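Local coordinates for oligopeptide-binding protein AppA (Bacillus subtilis, PDB 1XOC), which captures oligopeptides outside the cell and delivers them to the App ABC permease, which can replace the Opp system in sporulation and genetic competence, at residues L52-T57 with D205-G210; T46-M51 with I199-N204. All coordinates share one frame; numbering follows the deposited sequence.

In the fold
The two contacts follow one pair of chain segments from end to end: helix 43-52 supplies contact 2 and runs straight into the loop of contact 1, while strand 198-203 leads likewise into the loop at 205-210. Their centres lie about 11 Å apart. They also touch, with Leu52 CD2 4.0 Å from Leu201 CD2 and Phe55 CZ 3.9 Å from Glu49 O. Contact 2 is the apolar layer between helix and sheet; contact 1 continues it with a water-bridged polar junction. The bound peptide lies toward the start of the helix, where Thr46 packs on a basic side chain of the peptide.

Contact 1: residues L52-T57 with D205-G210; sequences LYSFLT and DDYFEG. With ZN (zinc ion), chain D.
Ser54 and Phe208 mark the closest backbone approach, their CA atoms 9.7 Å apart, so two loops face each other across side chains and a water. This is a junction between two parts of the solute-binding protein fold: 52-57 passes from helix 43-52 to the five-stranded antiparallel sheet, and 205-210 joins two strands of the four-stranded sheet. Tyr53 is the first residue to leave the helical conformation. On the other loop, a type I beta turn runs from Tyr207 to Gly210, closed by the Gly210 N to Tyr207 O hydrogen bond, and presents two aromatic rings to the serine.

The Ser54 hydroxyl meets both rings at their edges, near their planes. Its OG lies 3.8 Å from Phe208 CE2 and somewhat farther from Tyr207 CE1. Phe208 CG is tucked between its backbone N and carbonyl carbon (chi1 81°), which brings the ring toward Ser54, while Glu209 CG lies 3.6 Å above one face of that ring, offset toward its rim. Tyr207 takes a different course: with CG anti to the backbone N (chi1 -177°), the ring reaches out so that its far end comes nearer to 52-57 than its CB does. Glu209 N sits over the rim of one face of this ring.

Ser54 OG is gripped twice, by a hydrogen bond to Ser185 OG and by the water that joins the loops, which gives this buried hydroxyl polar partners despite its aromatic surroundings. Before the turn, the exposed Asp205 binds a zinc ion through OD2 at 2.0 Å, and its OD1 forms a salt bridge with Arg211. Back at the junction, the bridging water lies in the Tyr207 ring plane, 2.7 Å from Ser54 OG and 2.8 Å from Tyr207 OH.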
loop_
_atom_site.group_PDB
_atom_site.type_symbol
_atom_site.label_atom_id
_atom_site.label_comp_id
_atom_site.label_asym_id
_atom_site.label_seq_id
_atom_site.Cartn_x
_atom_site.Cartn_y
_atom_site.Cartn_z
ATOM N N LEU A 52 11.560 2.391 12.290
ATOM C CA LEU A 52 12.981 1.971 12.433
ATOM C C LEU A 52 14.017 2.805 11.686
ATOM O O LEU A 52 15.169 2.868 12.121
ATOM C CB LEU A 52 13.176 0.516 11.964
ATOM C CG LEU A 52 12.501 -0.602 12.745
ATOM C CD1 LEU A 52 12.561 -1.916 12.043
ATOM C CD2 LEU A 52 13.144 -0.655 14.088
ATOM N N TYR A 53 13.642 3.346 10.511
ATOM C CA TYR A 53 14.586 3.919 9.569
ATOM C C TYR A 53 14.311 5.379 9.370
ATOM O O TYR A 53 13.248 5.880 9.758
ATOM C CB TYR A 53 14.482 3.192 8.217
ATOM C CG TYR A 53 14.783 1.729 8.322
ATOM C CD1 TYR A 53 16.062 1.302 8.657
ATOM C CD2 TYR A 53 13.819 0.799 8.038
ATOM C CE1 TYR A 53 16.365 -0.040 8.778
ATOM C CE2 TYR A 53 14.109 -0.536 8.147
ATOM C CZ TYR A 53 15.370 -0.936 8.501
ATOM O OH TYR A 53 15.624 -2.310 8.575
ATOM N N SER A 54 15.258 6.032 8.706
ATOM C CA SER A 54 15.107 7.384 8.217
ATOM C C SER A 54 15.102 7.389 6.677
ATOM O O SER A 54 15.610 6.469 6.024
ATOM C CB SER A 54 16.230 8.268 8.718
ATOM O OG SER A 54 16.281 8.310 10.131
ATOM N N PHE A 55 14.599 8.518 6.162
ATOM C CA PHE A 55 14.335 8.749 4.743
ATOM C C PHE A 55 14.781 10.169 4.410
ATOM O O PHE A 55 14.661 11.082 5.227
ATOM C CB PHE A 55 12.828 8.605 4.478
ATOM C CG PHE A 55 12.273 7.236 4.931
ATOM C CD1 PHE A 55 12.022 6.195 4.026
ATOM C CD2 PHE A 55 11.996 7.029 6.265
ATOM C CE1 PHE A 55 11.557 4.951 4.507
ATOM C CE2 PHE A 55 11.536 5.766 6.709
ATOM C CZ PHE A 55 11.311 4.800 5.843
ATOM N N LEU A 56 15.266 10.362 3.191
ATOM C CA LEU A 56 15.743 11.658 2.797
ATOM C C LEU A 56 14.631 12.714 2.891
ATOM O O LEU A 56 14.865 13.880 3.261
ATOM C CB LEU A 56 16.320 11.618 1.374
ATOM C CG LEU A 56 17.678 10.909 1.324
ATOM C CD1 LEU A 56 18.130 10.698 -0.129
ATOM C CD2 LEU A 56 18.750 11.584 2.176
ATOM N N THR A 57 13.411 12.341 2.516
ATOM C CA THR A 57 12.246 13.230 2.579
ATOM C C THR A 57 11.095 12.534 3.265
ATOM O O THR A 57 11.155 11.314 3.505
ATOM C CB THR A 57 11.757 13.659 1.194
ATOM O OG1 THR A 57 11.434 12.468 0.450
ATOM C CG2 THR A 57 12.804 14.506 0.459
ATOM N N ASP A 205 16.846 6.893 22.110
ATOM C CA ASP A 205 17.287 8.042 22.897
ATOM C C ASP A 205 18.176 9.012 22.101
ATOM O O ASP A 205 18.340 10.191 22.493
ATOM C CB ASP A 205 18.066 7.542 24.123
ATOM C CG ASP A 205 17.222 6.696 25.083
ATOM O OD1 ASP A 205 16.024 6.861 25.142
ATOM O OD2 ASP A 205 17.777 5.900 25.848
ATOM N N ASP A 206 18.797 8.520 21.037
ATOM C CA ASP A 206 19.725 9.342 20.229
ATOM C C ASP A 206 19.131 9.755 18.890
ATOM O O ASP A 206 19.870 10.101 17.978
ATOM C CB ASP A 206 21.035 8.573 20.000
ATOM C CG ASP A 206 22.248 9.483 19.787
ATOM O OD1 ASP A 206 22.180 10.707 20.036
ATOM O OD2 ASP A 206 23.292 8.944 19.376
ATOM N N TYR A 207 17.812 9.721 18.757
ATOM C CA TYR A 207 17.198 10.072 17.494
ATOM C C TYR A 207 17.533 11.515 17.135
ATOM O O TYR A 207 17.488 12.419 17.983
ATOM C CB TYR A 207 15.682 9.910 17.560
ATOM C CG TYR A 207 15.006 10.212 16.224
ATOM C CD1 TYR A 207 15.397 9.565 15.077
ATOM C CD2 TYR A 207 13.966 11.151 16.138
ATOM C CE1 TYR A 207 14.768 9.818 13.856
ATOM C CE2 TYR A 207 13.353 11.420 14.941
ATOM C CZ TYR A 207 13.771 10.788 13.801
ATOM O OH TYR A 207 13.131 11.043 12.589
ATOM N N PHE A 208 17.825 11.731 15.850
ATOM C CA PHE A 208 18.333 13.042 15.415
ATOM C C PHE A 208 17.417 14.242 15.626
ATOM O O PHE A 208 17.918 15.365 15.723
ATOM C CB PHE A 208 18.920 12.967 13.990
ATOM C CG PHE A 208 17.916 13.027 12.880
ATOM C CD1 PHE A 208 17.662 14.245 12.239
ATOM C CD2 PHE A 208 17.309 11.894 12.410
ATOM C CE1 PHE A 208 16.770 14.327 11.180
ATOM C CE2 PHE A 208 16.413 11.952 11.347
ATOM C CZ PHE A 208 16.147 13.192 10.733
ATOM N N GLU A 209 16.104 14.035 15.716
ATOM C CA GLU A 209 15.168 15.128 15.984
ATOM C C GLU A 209 14.763 15.187 17.450
ATOM O O GLU A 209 13.929 16.006 17.833
ATOM C CB GLU A 209 13.929 14.995 15.128
ATOM C CG GLU A 209 14.196 14.957 13.655
ATOM C CD GLU A 209 12.946 15.040 12.836
ATOM O OE1 GLU A 209 11.825 14.877 13.403
ATOM O OE2 GLU A 209 13.082 15.294 11.621
ATOM N N GLY A 210 15.379 14.357 18.276
ATOM C CA GLY A 210 15.050 14.244 19.688
ATOM C C GLY A 210 14.320 12.937 19.942
ATOM O O GLY A 210 13.551 12.450 19.114
HETATM ZN ZN ZN D . 16.801 5.414 27.543
HETATM O O HOH W 1 13.761 9.230 10.610
HETATM O O HOH W 2 16.799 3.699 27.639
#

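Contact 2: residues T46-M51 with I199-N204; sequences TDIENM and IKLEAN. With ZN (zinc ion), chain O.
Neither ring faces nor ring edges meet here: Ile48 and Met51 touch Ile199 and Leu201 through aliphatic branches and a thioether, and the flat group of note is the Asp47 carboxylate, to one flank of the seam. The arrangement is an alpha/beta layer, helix 43-52 lying against the four-stranded mixed sheet. The helix and strand segments run almost the same way, at 19°, with their axes 10.9 Å apart at closest approach. Residues one turn apart on the helix, Ile48 and Met51, therefore match alternate residues of the strand, Ile199 and Leu201.

Ile48 divides its branches between the two strand residues. Its CG1 comes 4.2 Å from Ile199 CD1, while CG2 faces Leu201 CD1 more loosely. The Met51 side chain crosses that of Leu201 at about a right angle. It bends at chi3 (-72°), and this turn brings the terminal methyl back to Leu201 CD1, so CB and CE both rest on the same leucine methyl. Met51 also touches Val217, and Ile48 touches Tyr219, of the neighbouring strand 216-221.

Asp47, beside the layer, makes polar contacts instead. Its OD1 forms a salt bridge with Arg508, and OD2 accepts a hydrogen bond from Tyr219 OH while binding a zinc ion at 2.3 Å; three waters also bind that metal. In the apolar layer itself, the tightest approach is Met51 CE to Leu201 CD1, 3.6 Å.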
loop_
_atom_site.group_PDB
_atom_site.type_symbol
_atom_site.label_atom_id
_atom_site.label_comp_id
_atom_site.label_asym_id
_atom_site.label_seq_id
_atom_site.Cartn_x
_atom_site.Cartn_y
_atom_site.Cartn_z
ATOM N N THR A 46 5.670 -1.755 5.962
ATOM C CA THR A 46 6.002 -0.351 5.807
ATOM C C THR A 46 5.780 0.423 7.130
ATOM O O THR A 46 6.539 1.341 7.470
ATOM C CB THR A 46 5.240 0.281 4.633
ATOM O OG1 THR A 46 5.593 -0.398 3.422
ATOM C CG2 THR A 46 5.590 1.743 4.425
ATOM N N ASP A 47 4.736 0.080 7.878
ATOM C CA ASP A 47 4.503 0.713 9.186
ATOM C C ASP A 47 5.726 0.591 10.104
ATOM O O ASP A 47 6.094 1.566 10.800
ATOM C CB ASP A 47 3.318 0.084 9.929
ATOM C CG ASP A 47 1.961 0.516 9.404
ATOM O OD1 ASP A 47 1.828 1.590 8.746
ATOM O OD2 ASP A 47 1.022 -0.245 9.749
ATOM N N ILE A 48 6.327 -0.590 10.156
ATOM C CA ILE A 48 7.465 -0.785 11.043
ATOM C C ILE A 48 8.712 -0.051 10.477
ATOM O O ILE A 48 9.471 0.584 11.231
ATOM C CB ILE A 48 7.711 -2.256 11.245
ATOM C CG1 ILE A 48 6.450 -2.924 11.774
ATOM C CG2 ILE A 48 8.903 -2.466 12.186
ATOM C CD1 ILE A 48 6.036 -2.514 13.128
ATOM N N GLU A 49 8.933 -0.165 9.161
ATOM C CA GLU A 49 10.045 0.515 8.506
ATOM C C GLU A 49 10.083 2.016 8.799
ATOM O O GLU A 49 11.142 2.587 9.042
ATOM C CB GLU A 49 9.938 0.313 6.979
ATOM C CG GLU A 49 10.223 -1.109 6.539
ATOM C CD GLU A 49 9.823 -1.379 5.101
ATOM O OE1 GLU A 49 9.368 -0.453 4.413
ATOM O OE2 GLU A 49 9.962 -2.532 4.629
ATOM N N ASN A 50 8.915 2.629 8.814
ATOM C CA ASN A 50 8.848 4.081 9.051
ATOM C C ASN A 50 9.169 4.473 10.491
ATOM O O ASN A 50 9.422 5.660 10.759
ATOM C CB ASN A 50 7.529 4.662 8.547
ATOM C CG ASN A 50 7.570 4.882 7.048
ATOM O OD1 ASN A 50 7.455 3.947 6.256
ATOM N ND2 ASN A 50 7.838 6.099 6.661
ATOM N N MET A 51 9.158 3.517 11.420
ATOM C CA MET A 51 9.607 3.744 12.800
ATOM C C MET A 51 11.073 3.434 12.976
ATOM O O MET A 51 11.755 4.074 13.764
ATOM C CB MET A 51 8.766 2.938 13.802
ATOM C CG MET A 51 7.382 3.518 13.938
ATOM S SD MET A 51 6.338 2.756 15.201
ATOM C CE MET A 51 6.001 1.193 14.422
ATOM N N ILE A 199 5.419 -7.181 17.590
ATOM C CA ILE A 199 6.725 -6.569 17.394
ATOM C C ILE A 199 6.801 -5.435 18.413
ATOM O O ILE A 199 5.933 -4.553 18.425
ATOM C CB ILE A 199 6.861 -5.987 15.984
ATOM C CG1 ILE A 199 6.778 -7.132 14.965
ATOM C CG2 ILE A 199 8.159 -5.202 15.856
ATOM C CD1 ILE A 199 6.551 -6.720 13.575
ATOM N N LYS A 200 7.841 -5.445 19.232
ATOM C CA LYS A 200 8.057 -4.412 20.246
ATOM C C LYS A 200 9.252 -3.556 19.872
ATOM O O LYS A 200 10.319 -4.069 19.542
ATOM C CB LYS A 200 8.307 -5.061 21.611
ATOM C CG LYS A 200 8.243 -4.050 22.771
ATOM C CD LYS A 200 8.333 -4.787 24.068
ATOM C CE LYS A 200 8.684 -3.888 25.257
ATOM N NZ LYS A 200 9.361 -4.697 26.330
ATOM N N LEU A 201 9.038 -2.240 19.860
ATOM C CA LEU A 201 10.075 -1.242 19.614
ATOM C C LEU A 201 10.202 -0.276 20.799
ATOM O O LEU A 201 9.217 -0.023 21.503
ATOM C CB LEU A 201 9.739 -0.410 18.379
ATOM C CG LEU A 201 9.290 -1.119 17.092
ATOM C CD1 LEU A 201 9.004 -0.128 16.016
ATOM C CD2 LEU A 201 10.310 -2.079 16.551
ATOM N N GLU A 202 11.411 0.257 21.000
ATOM C CA GLU A 202 11.747 1.132 22.144
ATOM C C GLU A 202 12.206 2.458 21.584
ATOM O O GLU A 202 12.848 2.504 20.525
ATOM C CB GLU A 202 12.920 0.561 22.952
ATOM C CG GLU A 202 12.605 -0.690 23.683
ATOM C CD GLU A 202 13.767 -1.184 24.563
ATOM O OE1 GLU A 202 14.936 -0.861 24.222
ATOM O OE2 GLU A 202 13.491 -1.913 25.547
ATOM N N ALA A 203 11.923 3.530 22.312
ATOM C CA ALA A 203 12.348 4.858 21.906
ATOM C C ALA A 203 13.831 4.893 21.719
ATOM O O ALA A 203 14.576 4.411 22.569
ATOM C CB ALA A 203 11.944 5.897 22.941
ATOM N N ASN A 204 14.256 5.467 20.594
ATOM C CA ASN A 204 15.648 5.736 20.329
ATOM C C ASN A 204 16.082 7.023 21.026
ATOM O O ASN A 204 15.748 8.127 20.551
ATOM C CB ASN A 204 15.839 5.912 18.826
ATOM C CG ASN A 204 17.249 6.220 18.444
ATOM O OD1 ASN A 204 18.155 6.214 19.296
ATOM N ND2 ASN A 204 17.453 6.542 17.141
HETATM ZN ZN ZN O . -1.053 0.644 9.243
HETATM O O HOH W 3 -3.209 0.554 10.364
HETATM O O HOH W 4 -1.299 0.595 11.596
HETATM O O HOH W 5 -1.145 -0.664 7.473
#